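Local coordinates for protein alkaline serine protease (Pseudoalteromonas sp., PDB 1V6C) that probably cleaves peptide bonds in proteins as a subtilisin-like serine endopeptidase active under alkaline conditions, at residues N141-H146 with A169-V174; G150-A155 with S173-A178; S163-P168 with T193-I198. One frame throughout, in Å; residues are numbered along the deposited sequence.

Contact 1: residues N141-H146 with A169-V174; sequences NALNTH and ASYDSV. With CA (calcium ion), chain E.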
loop_
_atom_site.group_PDB
_atom_site.type_symbol
_atom_site.label_atom_id
_atom_site.label_comp_id
_atom_site.label_asym_id
_atom_site.label_seq_id
_atom_site.Cartn_x
_atom_site.Cartn_y
_atom_site.Cartn_z
ATOM N N ASN A 141 -6.862 -7.574 27.236
ATOM C CA ASN A 141 -7.878 -6.923 28.060
ATOM C C ASN A 141 -7.928 -5.409 27.842
ATOM O O ASN A 141 -9.008 -4.824 27.749
ATOM C CB ASN A 141 -7.618 -7.210 29.544
ATOM C CG ASN A 141 -7.967 -8.638 29.938
ATOM O OD1 ASN A 141 -7.582 -9.105 31.010
ATOM N ND2 ASN A 141 -8.709 -9.330 29.081
ATOM N N ALA A 142 -6.761 -4.781 27.767
ATOM C CA ALA A 142 -6.691 -3.335 27.567
ATOM C C ALA A 142 -7.323 -2.920 26.242
ATOM O O ALA A 142 -8.062 -1.936 26.183
ATOM C CB ALA A 142 -5.241 -2.864 27.625
ATOM N N LEU A 143 -7.031 -3.662 25.179
ATOM C CA LEU A 143 -7.596 -3.341 23.873
ATOM C C LEU A 143 -9.081 -3.677 23.805
ATOM O O LEU A 143 -9.841 -3.002 23.116
ATOM C CB LEU A 143 -6.832 -4.064 22.758
ATOM C CG LEU A 143 -5.596 -3.309 22.238
ATOM C CD1 LEU A 143 -4.637 -3.022 23.393
ATOM C CD2 LEU A 143 -4.905 -4.120 21.148
ATOM N N ASN A 144 -9.501 -4.713 24.523
ATOM C CA ASN A 144 -10.912 -5.075 24.517
ATOM C C ASN A 144 -11.694 -3.971 25.230
ATOM O O ASN A 144 -12.837 -3.683 24.881
ATOM C CB ASN A 144 -11.136 -6.407 25.236
ATOM C CG ASN A 144 -12.532 -6.965 25.007
ATOM O OD1 ASN A 144 -13.021 -7.779 25.790
ATOM N ND2 ASN A 144 -13.175 -6.538 23.922
ATOM N N THR A 145 -11.067 -3.354 26.228
ATOM C CA THR A 145 -11.707 -2.281 26.982
ATOM C C THR A 145 -11.907 -1.062 26.086
ATOM O O THR A 145 -12.972 -0.450 26.086
ATOM C CB THR A 145 -10.866 -1.880 28.213
ATOM O OG1 THR A 145 -10.816 -2.981 29.131
ATOM C CG2 THR A 145 -11.478 -0.665 28.914
ATOM N N HIS A 146 -10.879 -0.708 25.322
ATOM C CA HIS A 146 -10.992 0.428 24.417
ATOM C C HIS A 146 -12.069 0.157 23.375
ATOM O O HIS A 146 -12.877 1.030 23.069
ATOM C CB HIS A 146 -9.652 0.700 23.727
ATOM C CG HIS A 146 -8.746 1.598 24.510
ATOM N ND1 HIS A 146 -7.457 1.249 24.850
ATOM C CD2 HIS A 146 -8.947 2.837 25.017
ATOM C CE1 HIS A 146 -6.902 2.234 25.532
ATOM N NE2 HIS A 146 -7.785 3.210 25.647
ATOM N N ALA A 169 -3.327 -7.282 15.599
ATOM C CA ALA A 169 -4.329 -7.735 14.634
ATOM C C ALA A 169 -5.098 -8.989 15.048
ATOM O O ALA A 169 -6.303 -9.090 14.814
ATOM C CB ALA A 169 -3.679 -7.965 13.274
ATOM N N SER A 170 -4.411 -9.939 15.674
ATOM C CA SER A 170 -5.055 -11.193 16.048
ATOM C C SER A 170 -5.871 -11.237 17.333
ATOM O O SER A 170 -6.343 -12.309 17.725
ATOM C CB SER A 170 -4.017 -12.313 16.036
ATOM O OG SER A 170 -3.467 -12.423 14.732
ATOM N N TYR A 171 -6.037 -10.093 17.993
ATOM C CA TYR A 171 -6.876 -10.038 19.191
ATOM C C TYR A 171 -8.301 -9.867 18.652
ATOM O O TYR A 171 -8.490 -9.289 17.581
ATOM C CB TYR A 171 -6.518 -8.834 20.068
ATOM C CG TYR A 171 -5.217 -8.965 20.825
ATOM C CD1 TYR A 171 -4.251 -7.965 20.762
ATOM C CD2 TYR A 171 -4.961 -10.078 21.622
ATOM C CE1 TYR A 171 -3.061 -8.068 21.474
ATOM C CE2 TYR A 171 -3.777 -10.191 22.338
ATOM C CZ TYR A 171 -2.830 -9.183 22.261
ATOM O OH TYR A 171 -1.655 -9.292 22.964
ATOM N N ASP A 172 -9.302 -10.356 19.377
ATOM C CA ASP A 172 -10.682 -10.236 18.904
ATOM C C ASP A 172 -11.217 -8.805 18.849
ATOM O O ASP A 172 -12.173 -8.523 18.127
ATOM C CB ASP A 172 -11.615 -11.086 19.769
ATOM C CG ASP A 172 -11.418 -12.573 19.547
ATOM O OD1 ASP A 172 -11.472 -13.008 18.378
ATOM O OD2 ASP A 172 -11.217 -13.304 20.535
ATOM N N SER A 173 -10.596 -7.907 19.604
ATOM C CA SER A 173 -11.027 -6.512 19.647
ATOM C C SER A 173 -10.472 -5.683 18.493
ATOM O O SER A 173 -10.773 -4.494 18.378
ATOM C CB SER A 173 -10.580 -5.884 20.968
ATOM O OG SER A 173 -9.174 -5.989 21.120
ATOM N N VAL A 174 -9.678 -6.316 17.636
ATOM C CA VAL A 174 -9.035 -5.624 16.518
ATOM C C VAL A 174 -9.332 -6.252 15.163
ATOM O O VAL A 174 -9.393 -7.472 15.040
ATOM C CB VAL A 174 -7.500 -5.626 16.706
ATOM C CG1 VAL A 174 -6.829 -4.861 15.576
ATOM C CG2 VAL A 174 -7.136 -5.044 18.062
HETATM CA CA CA E . -8.598 -9.545 15.303
HETATM O O HOH W 1 -9.818 -9.823 13.299
#
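Leu143, on helix 137-148, drives its side chain into the calcium-binding loop 169-174 of this subtilisin-like α/β fold, where a type I β turn runs from Tyr171 to Val174. The tight part of the contact is its buried, apolar side. One methyl, Leu143 CD2, does most of the work: it lies 3.9 Å from Tyr171 CD1 and 3.9 Å from Val174 CG2. The leucine and tyrosine side chains cross at about a right angle, with the methyl meeting the ring obliquely. Nearer the backbone, Leu143 CB sits 3.4 Å from Ser173 OG. That hydroxyl is tucked between its own backbone N and carbonyl carbon (chi1 57°), which brings it against the helix backbone around Leu143. No hydrogen bond joins the two segments, so the contact is held by packing alone. Beyond them, Pro168, Leu153 and Ile114 of helix 110-119 also touch Leu143.

The other side is looser. Asn144 is partly exposed and only grazes the turn, its ND2 standing 4.0 Å from Ser173 CB. Asn141 and Thr145 face away to the surface, where Thr145 OG1 bonds back to Asn141 O at 2.9 Å. The backbone N of Thr145 reaches the same oxygen from the opposite face of the carbonyl plane. The polar end of Tyr171 finds its partners near the start of the helix: its OH is hydrogen-bonded to Glu139 and to the backbone N of Thr136.

Behind the turn, the loop carbonyls converge on a calcium ion, recalling the carbonyl-lined cation site of subtilisins. Gln195 OE1 and a water complete the coordination found here, while the loop supplies Ala169 O, Tyr171 O and Val174 O, this last oxygen lying 2.2 Å from the calcium.

Contact 2: residues G150-A155 with S173-A178; sequences GVLLIA and SVMSVA. With CA (calcium ion), chain E.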
loop_
_atom_site.group_PDB
_atom_site.type_symbol
_atom_site.label_atom_id
_atom_site.label_comp_id
_atom_site.label_asym_id
_atom_site.label_seq_id
_atom_site.Cartn_x
_atom_site.Cartn_y
_atom_site.Cartn_z
ATOM N N GLY A 150 -15.994 1.942 22.709
ATOM C CA GLY A 150 -16.377 2.623 21.481
ATOM C C GLY A 150 -15.266 3.014 20.516
ATOM O O GLY A 150 -15.510 3.767 19.570
ATOM N N VAL A 151 -14.055 2.511 20.737
ATOM C CA VAL A 151 -12.930 2.827 19.857
ATOM C C VAL A 151 -12.673 1.694 18.868
ATOM O O VAL A 151 -12.450 0.553 19.270
ATOM C CB VAL A 151 -11.637 3.069 20.661
ATOM C CG1 VAL A 151 -10.482 3.397 19.712
ATOM C CG2 VAL A 151 -11.852 4.191 21.655
ATOM N N LEU A 152 -12.702 2.013 17.577
ATOM C CA LEU A 152 -12.469 1.014 16.537
ATOM C C LEU A 152 -10.968 0.798 16.346
ATOM O O LEU A 152 -10.229 1.737 16.050
ATOM C CB LEU A 152 -13.101 1.467 15.217
ATOM C CG LEU A 152 -13.048 0.487 14.043
ATOM C CD1 LEU A 152 -13.851 -0.767 14.372
ATOM C CD2 LEU A 152 -13.605 1.160 12.802
ATOM N N LEU A 153 -10.528 -0.447 16.519
ATOM C CA LEU A 153 -9.117 -0.799 16.388
ATOM C C LEU A 153 -8.891 -1.604 15.114
ATOM O O LEU A 153 -9.601 -2.575 14.851
ATOM C CB LEU A 153 -8.675 -1.619 17.603
ATOM C CG LEU A 153 -9.042 -1.014 18.961
ATOM C CD1 LEU A 153 -8.663 -1.986 20.072
ATOM C CD2 LEU A 153 -8.326 0.329 19.138
ATOM N N ILE A 154 -7.894 -1.206 14.333
ATOM C CA ILE A 154 -7.595 -1.875 13.074
ATOM C C ILE A 154 -6.083 -2.068 12.931
ATOM O O ILE A 154 -5.308 -1.144 13.174
ATOM C CB ILE A 154 -8.143 -1.042 11.890
ATOM C CG1 ILE A 154 -9.664 -0.901 12.030
ATOM C CG2 ILE A 154 -7.787 -1.694 10.568
ATOM C CD1 ILE A 154 -10.296 0.071 11.045
ATOM N N ALA A 155 -5.669 -3.269 12.540
ATOM C CA ALA A 155 -4.247 -3.565 12.395
ATOM C C ALA A 155 -3.933 -4.506 11.237
ATOM O O ALA A 155 -4.812 -5.207 10.728
ATOM C CB ALA A 155 -3.709 -4.144 13.701
ATOM N N SER A 173 -10.596 -7.907 19.604
ATOM C CA SER A 173 -11.027 -6.512 19.647
ATOM C C SER A 173 -10.472 -5.683 18.493
ATOM O O SER A 173 -10.773 -4.494 18.378
ATOM C CB SER A 173 -10.580 -5.884 20.968
ATOM O OG SER A 173 -9.174 -5.989 21.120
ATOM N N VAL A 174 -9.678 -6.316 17.636
ATOM C CA VAL A 174 -9.035 -5.624 16.518
ATOM C C VAL A 174 -9.332 -6.252 15.163
ATOM O O VAL A 174 -9.393 -7.472 15.040
ATOM C CB VAL A 174 -7.500 -5.626 16.706
ATOM C CG1 VAL A 174 -6.829 -4.861 15.576
ATOM C CG2 VAL A 174 -7.136 -5.044 18.062
ATOM N N MET A 175 -9.510 -5.420 14.138
ATOM C CA MET A 175 -9.755 -5.939 12.795
ATOM C C MET A 175 -8.417 -6.326 12.155
ATOM O O MET A 175 -7.528 -5.487 12.011
ATOM C CB MET A 175 -10.430 -4.885 11.911
ATOM C CG MET A 175 -11.832 -4.489 12.327
ATOM S SD MET A 175 -12.589 -3.427 11.067
ATOM C CE MET A 175 -13.331 -4.640 10.014
ATOM N N SER A 176 -8.274 -7.592 11.775
ATOM C CA SER A 176 -7.049 -8.059 11.132
ATOM C C SER A 176 -7.210 -7.837 9.630
ATOM O O SER A 176 -8.097 -8.419 9.006
ATOM C CB SER A 176 -6.833 -9.546 11.422
ATOM O OG SER A 176 -5.660 -10.019 10.787
ATOM N N VAL A 177 -6.346 -7.004 9.056
ATOM C CA VAL A 177 -6.414 -6.670 7.632
ATOM C C VAL A 177 -5.419 -7.397 6.728
ATOM O O VAL A 177 -4.212 -7.386 6.980
ATOM C CB VAL A 177 -6.229 -5.144 7.435
ATOM C CG1 VAL A 177 -6.331 -4.782 5.958
ATOM C CG2 VAL A 177 -7.273 -4.395 8.245
ATOM N N ALA A 178 -5.940 -8.013 5.668
ATOM C CA ALA A 178 -5.121 -8.739 4.700
ATOM C C ALA A 178 -4.885 -7.879 3.463
ATOM O O ALA A 178 -5.589 -6.894 3.242
ATOM C CB ALA A 178 -5.811 -10.044 4.300
HETATM CA CA CA E . -8.598 -9.545 15.303
HETATM O O HOH W 2 -11.981 -2.913 16.345
HETATM O O HOH W 1 -9.818 -9.823 13.299
#
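First torsions of -60° in Ile154 and -66° in Met175 carry CG1 of the one and CG of the other opposite their carbonyl carbons, and the two side chains lie alongside each other in the same direction. Met175 SD comes 4.0 Å from Ile154 CG1 before the methionine bends at its last torsion. The other branch, Ile154 CG2, meets Val177 CG2 of the neighbouring strand at 3.6 Å.

Residues on the other face of the sheet pack just as closely. Val174 spreads its two methyls over neighbouring partners: CG2 lies 3.8 Å from Leu153 CB, and CG1 lies 3.7 Å from Ala155 CB.

These are neighbouring parallel strands, 152-155 and 174-178, in the central sheet of the subtilase fold, the axes of these short segments 26° apart. Three backbone bonds make the ladder. Met175 N donates to Leu153 O at 2.9 Å, with the donor tilted out of the carbonyl plane. Ala155 N answers with a bond to Met175 O, also 2.9 Å and nearly straight at the hydrogen. Val177 N then closes on Ala155 O, coming in almost in line with the carbonyl bond.

At the start of the pairing, a water bridges the strands, accepting from Leu153 N at 2.9 Å and donating to Ser173 O. Helix 137-148 covers the Leu153 and Val174 face through Leu143. On the face bearing Met175, the methionine reaches Arg395 and Asn399 of helix 391-401.

Contact 3: residues S163-P168 with T193-I198; sequences SSYSYP and TDQVEI. With CA (calcium ion), chain E; SO4 (sulfate ion), chain F.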
loop_
_atom_site.group_PDB
_atom_site.type_symbol
_atom_site.label_atom_id
_atom_site.label_comp_id
_atom_site.label_asym_id
_atom_site.label_seq_id
_atom_site.Cartn_x
_atom_site.Cartn_y
_atom_site.Cartn_z
ATOM N N SER A 163 0.822 -18.807 8.409
ATOM C CA SER A 163 -0.415 -18.721 9.182
ATOM C C SER A 163 -0.227 -18.182 10.594
ATOM O O SER A 163 -1.138 -18.281 11.421
ATOM C CB SER A 163 -1.081 -20.099 9.267
ATOM O OG SER A 163 -0.423 -20.924 10.217
ATOM N N SER A 164 0.934 -17.602 10.877
ATOM C CA SER A 164 1.180 -17.090 12.218
ATOM C C SER A 164 0.302 -15.899 12.564
ATOM O O SER A 164 -0.118 -15.128 11.689
ATOM C CB SER A 164 2.654 -16.705 12.391
ATOM O OG SER A 164 2.993 -15.604 11.566
ATOM N N TYR A 165 0.016 -15.761 13.853
ATOM C CA TYR A 165 -0.791 -14.656 14.338
ATOM C C TYR A 165 0.091 -13.457 14.638
ATOM O O TYR A 165 1.096 -13.574 15.340
ATOM C CB TYR A 165 -1.518 -15.038 15.628
ATOM C CG TYR A 165 -2.610 -16.060 15.457
ATOM C CD1 TYR A 165 -3.774 -15.756 14.755
ATOM C CD2 TYR A 165 -2.493 -17.327 16.027
ATOM C CE1 TYR A 165 -4.801 -16.685 14.627
ATOM C CE2 TYR A 165 -3.507 -18.262 15.904
ATOM C CZ TYR A 165 -4.661 -17.936 15.206
ATOM O OH TYR A 165 -5.683 -18.854 15.108
ATOM N N SER A 166 -0.279 -12.307 14.090
ATOM C CA SER A 166 0.448 -11.080 14.367
ATOM C C SER A 166 -0.469 -10.291 15.292
ATOM O O SER A 166 -1.680 -10.245 15.077
ATOM C CB SER A 166 0.706 -10.293 13.080
ATOM O OG SER A 166 1.416 -9.098 13.359
ATOM N N TYR A 167 0.100 -9.695 16.333
ATOM C CA TYR A 167 -0.676 -8.908 17.283
ATOM C C TYR A 167 -0.249 -7.453 17.144
ATOM O O TYR A 167 0.915 -7.173 16.858
ATOM C CB TYR A 167 -0.433 -9.436 18.700
ATOM C CG TYR A 167 -0.924 -10.862 18.855
ATOM C CD1 TYR A 167 -2.246 -11.131 19.212
ATOM C CD2 TYR A 167 -0.092 -11.941 18.556
ATOM C CE1 TYR A 167 -2.733 -12.447 19.261
ATOM C CE2 TYR A 167 -0.571 -13.264 18.604
ATOM C CZ TYR A 167 -1.892 -13.503 18.953
ATOM O OH TYR A 167 -2.379 -14.800 18.970
ATOM N N PRO A 168 -1.160 -6.505 17.409
ATOM C CA PRO A 168 -2.559 -6.621 17.842
ATOM C C PRO A 168 -3.641 -7.134 16.880
ATOM O O PRO A 168 -4.765 -7.393 17.312
ATOM C CB PRO A 168 -2.865 -5.211 18.327
ATOM C CG PRO A 168 -2.135 -4.379 17.317
ATOM C CD PRO A 168 -0.796 -5.087 17.212
ATOM N N THR A 193 -4.917 -16.277 8.548
ATOM C CA THR A 193 -5.331 -16.822 9.836
ATOM C C THR A 193 -6.843 -16.771 9.965
ATOM O O THR A 193 -7.528 -16.173 9.132
ATOM C CB THR A 193 -4.756 -16.001 11.007
ATOM O OG1 THR A 193 -5.465 -14.755 11.101
ATOM C CG2 THR A 193 -3.276 -15.714 10.792
ATOM N N ASP A 194 -7.368 -17.386 11.020
ATOM C CA ASP A 194 -8.802 -17.359 11.224
ATOM C C ASP A 194 -9.222 -16.027 11.837
ATOM O O ASP A 194 -10.394 -15.812 12.127
ATOM C CB ASP A 194 -9.272 -18.547 12.084
ATOM C CG ASP A 194 -8.558 -18.646 13.418
ATOM O OD1 ASP A 194 -7.735 -17.767 13.748
ATOM O OD2 ASP A 194 -8.837 -19.625 14.143
ATOM N N GLN A 195 -8.249 -15.133 12.022
ATOM C CA GLN A 195 -8.521 -13.800 12.550
ATOM C C GLN A 195 -8.668 -12.820 11.382
ATOM O O GLN A 195 -9.370 -11.819 11.505
ATOM C CB GLN A 195 -7.392 -13.326 13.471
ATOM C CG GLN A 195 -7.476 -13.810 14.920
ATOM C CD GLN A 195 -8.600 -13.149 15.715
ATOM O OE1 GLN A 195 -8.856 -11.953 15.578
ATOM N NE2 GLN A 195 -9.255 -13.926 16.572
ATOM N N VAL A 196 -8.004 -13.099 10.258
ATOM C CA VAL A 196 -8.104 -12.216 9.089
ATOM C C VAL A 196 -9.587 -11.911 8.898
ATOM O O VAL A 196 -10.416 -12.815 8.745
ATOM C CB VAL A 196 -7.514 -12.871 7.818
ATOM C CG1 VAL A 196 -7.790 -11.994 6.600
ATOM C CG2 VAL A 196 -6.008 -13.040 7.983
ATOM N N GLU A 197 -9.912 -10.625 8.904
ATOM C CA GLU A 197 -11.298 -10.185 8.836
ATOM C C GLU A 197 -11.737 -9.493 7.556
ATOM O O GLU A 197 -12.888 -9.622 7.135
ATOM C CB GLU A 197 -11.541 -9.254 10.022
ATOM C CG GLU A 197 -12.971 -9.135 10.484
ATOM C CD GLU A 197 -13.057 -8.470 11.842
ATOM O OE1 GLU A 197 -12.267 -8.850 12.733
ATOM O OE2 GLU A 197 -13.910 -7.578 12.025
ATOM N N ILE A 198 -10.828 -8.753 6.938
ATOM C CA ILE A 198 -11.177 -8.021 5.732
ATOM C C ILE A 198 -9.910 -7.737 4.932
ATOM O O ILE A 198 -8.801 -7.822 5.465
ATOM C CB ILE A 198 -11.898 -6.705 6.122
ATOM C CG1 ILE A 198 -12.599 -6.090 4.908
ATOM C CG2 ILE A 198 -10.899 -5.727 6.734
ATOM C CD1 ILE A 198 -13.626 -5.033 5.288
HETATM CA CA CA E . -8.598 -9.545 15.303
HETATM S S SO4 F . 2.626 -22.140 9.037
HETATM O O1 SO4 F . 2.396 -23.437 9.698
HETATM O O2 SO4 F . 3.979 -22.122 8.459
HETATM O O3 SO4 F . 1.634 -21.965 7.956
HETATM O O4 SO4 F . 2.475 -21.048 10.015
HETATM O O HOH W 1 -9.818 -9.823 13.299
#
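The Tyr165 ring and the Asp194 carboxylate meet at an angle, their planes 32° apart. OD1 of the aspartate lies at the ring edge, in its plane, and takes a hydrogen bond from Tyr165 OH at 2.7 Å. The carboxylate is approached on its syn side, with the hydroxyl 34° out of the carboxylate plane. Thr193 and Gln195 meet the same ring obliquely: Thr193 CB is 3.7 Å from Tyr165 CE1, and Gln195 CG is 3.9 Å from that same CE1.

The segment 193-198 opens with an ST turn and ST motif leading into strand 196-201 of the subtilase sheet. Thr193 OG1 is set between its own N and carbonyl carbon (chi1 74°), where it accepts from both Gln195 N and Val196 N and pins the turn. The same rotation sets the methyl anti to the carbonyl carbon, and Thr193 CG2 ends up 3.3 Å from Ser164 O, with Ser163 O almost as near.

This is a surface contact, with the threonine its buried part and Ser163, Tyr165 and Asp194 exposed. At the outer end, Ser163 OG and N hold a sulfate, probably from the crystallisation liquor; OG is 2.9 Å from sulfate O4. Ser164 OG turns to Asp162 and Gln191.

Inward, Gln195 links this loop contact to the calcium site. Its chain bends at the second torsion, and its amide is fixed at both ends: NE2 bonds to Asp172, while OE1 binds the calcium ion at 2.4 Å. A water on that calcium donates to Gln195 O and, at 2.7 Å, to Glu197 OE1.

Overall arrangement
Along the chain, helix 137-148 comes first, then strand 152-156, the long loop with 163-168 and 169-174, strand 174-180 and finally strand 196-201. Contact 1 closes the chain from the helix back to the end of that loop. Contact 2 starts later, at 150-155, and finishes on the same stretch, sharing Ser173 and Val174. Contact 3 crosses both: it begins inside their span and ends beyond it, at 193-198. Strand 174-180 lies between strands 152-156 and 196-201 in the sheet, with Ser176 O meeting Glu197 N at 2.9 Å. All three contacts gather round one calcium, tying helix 137-148, the loop and three adjacent strands of the sheet together.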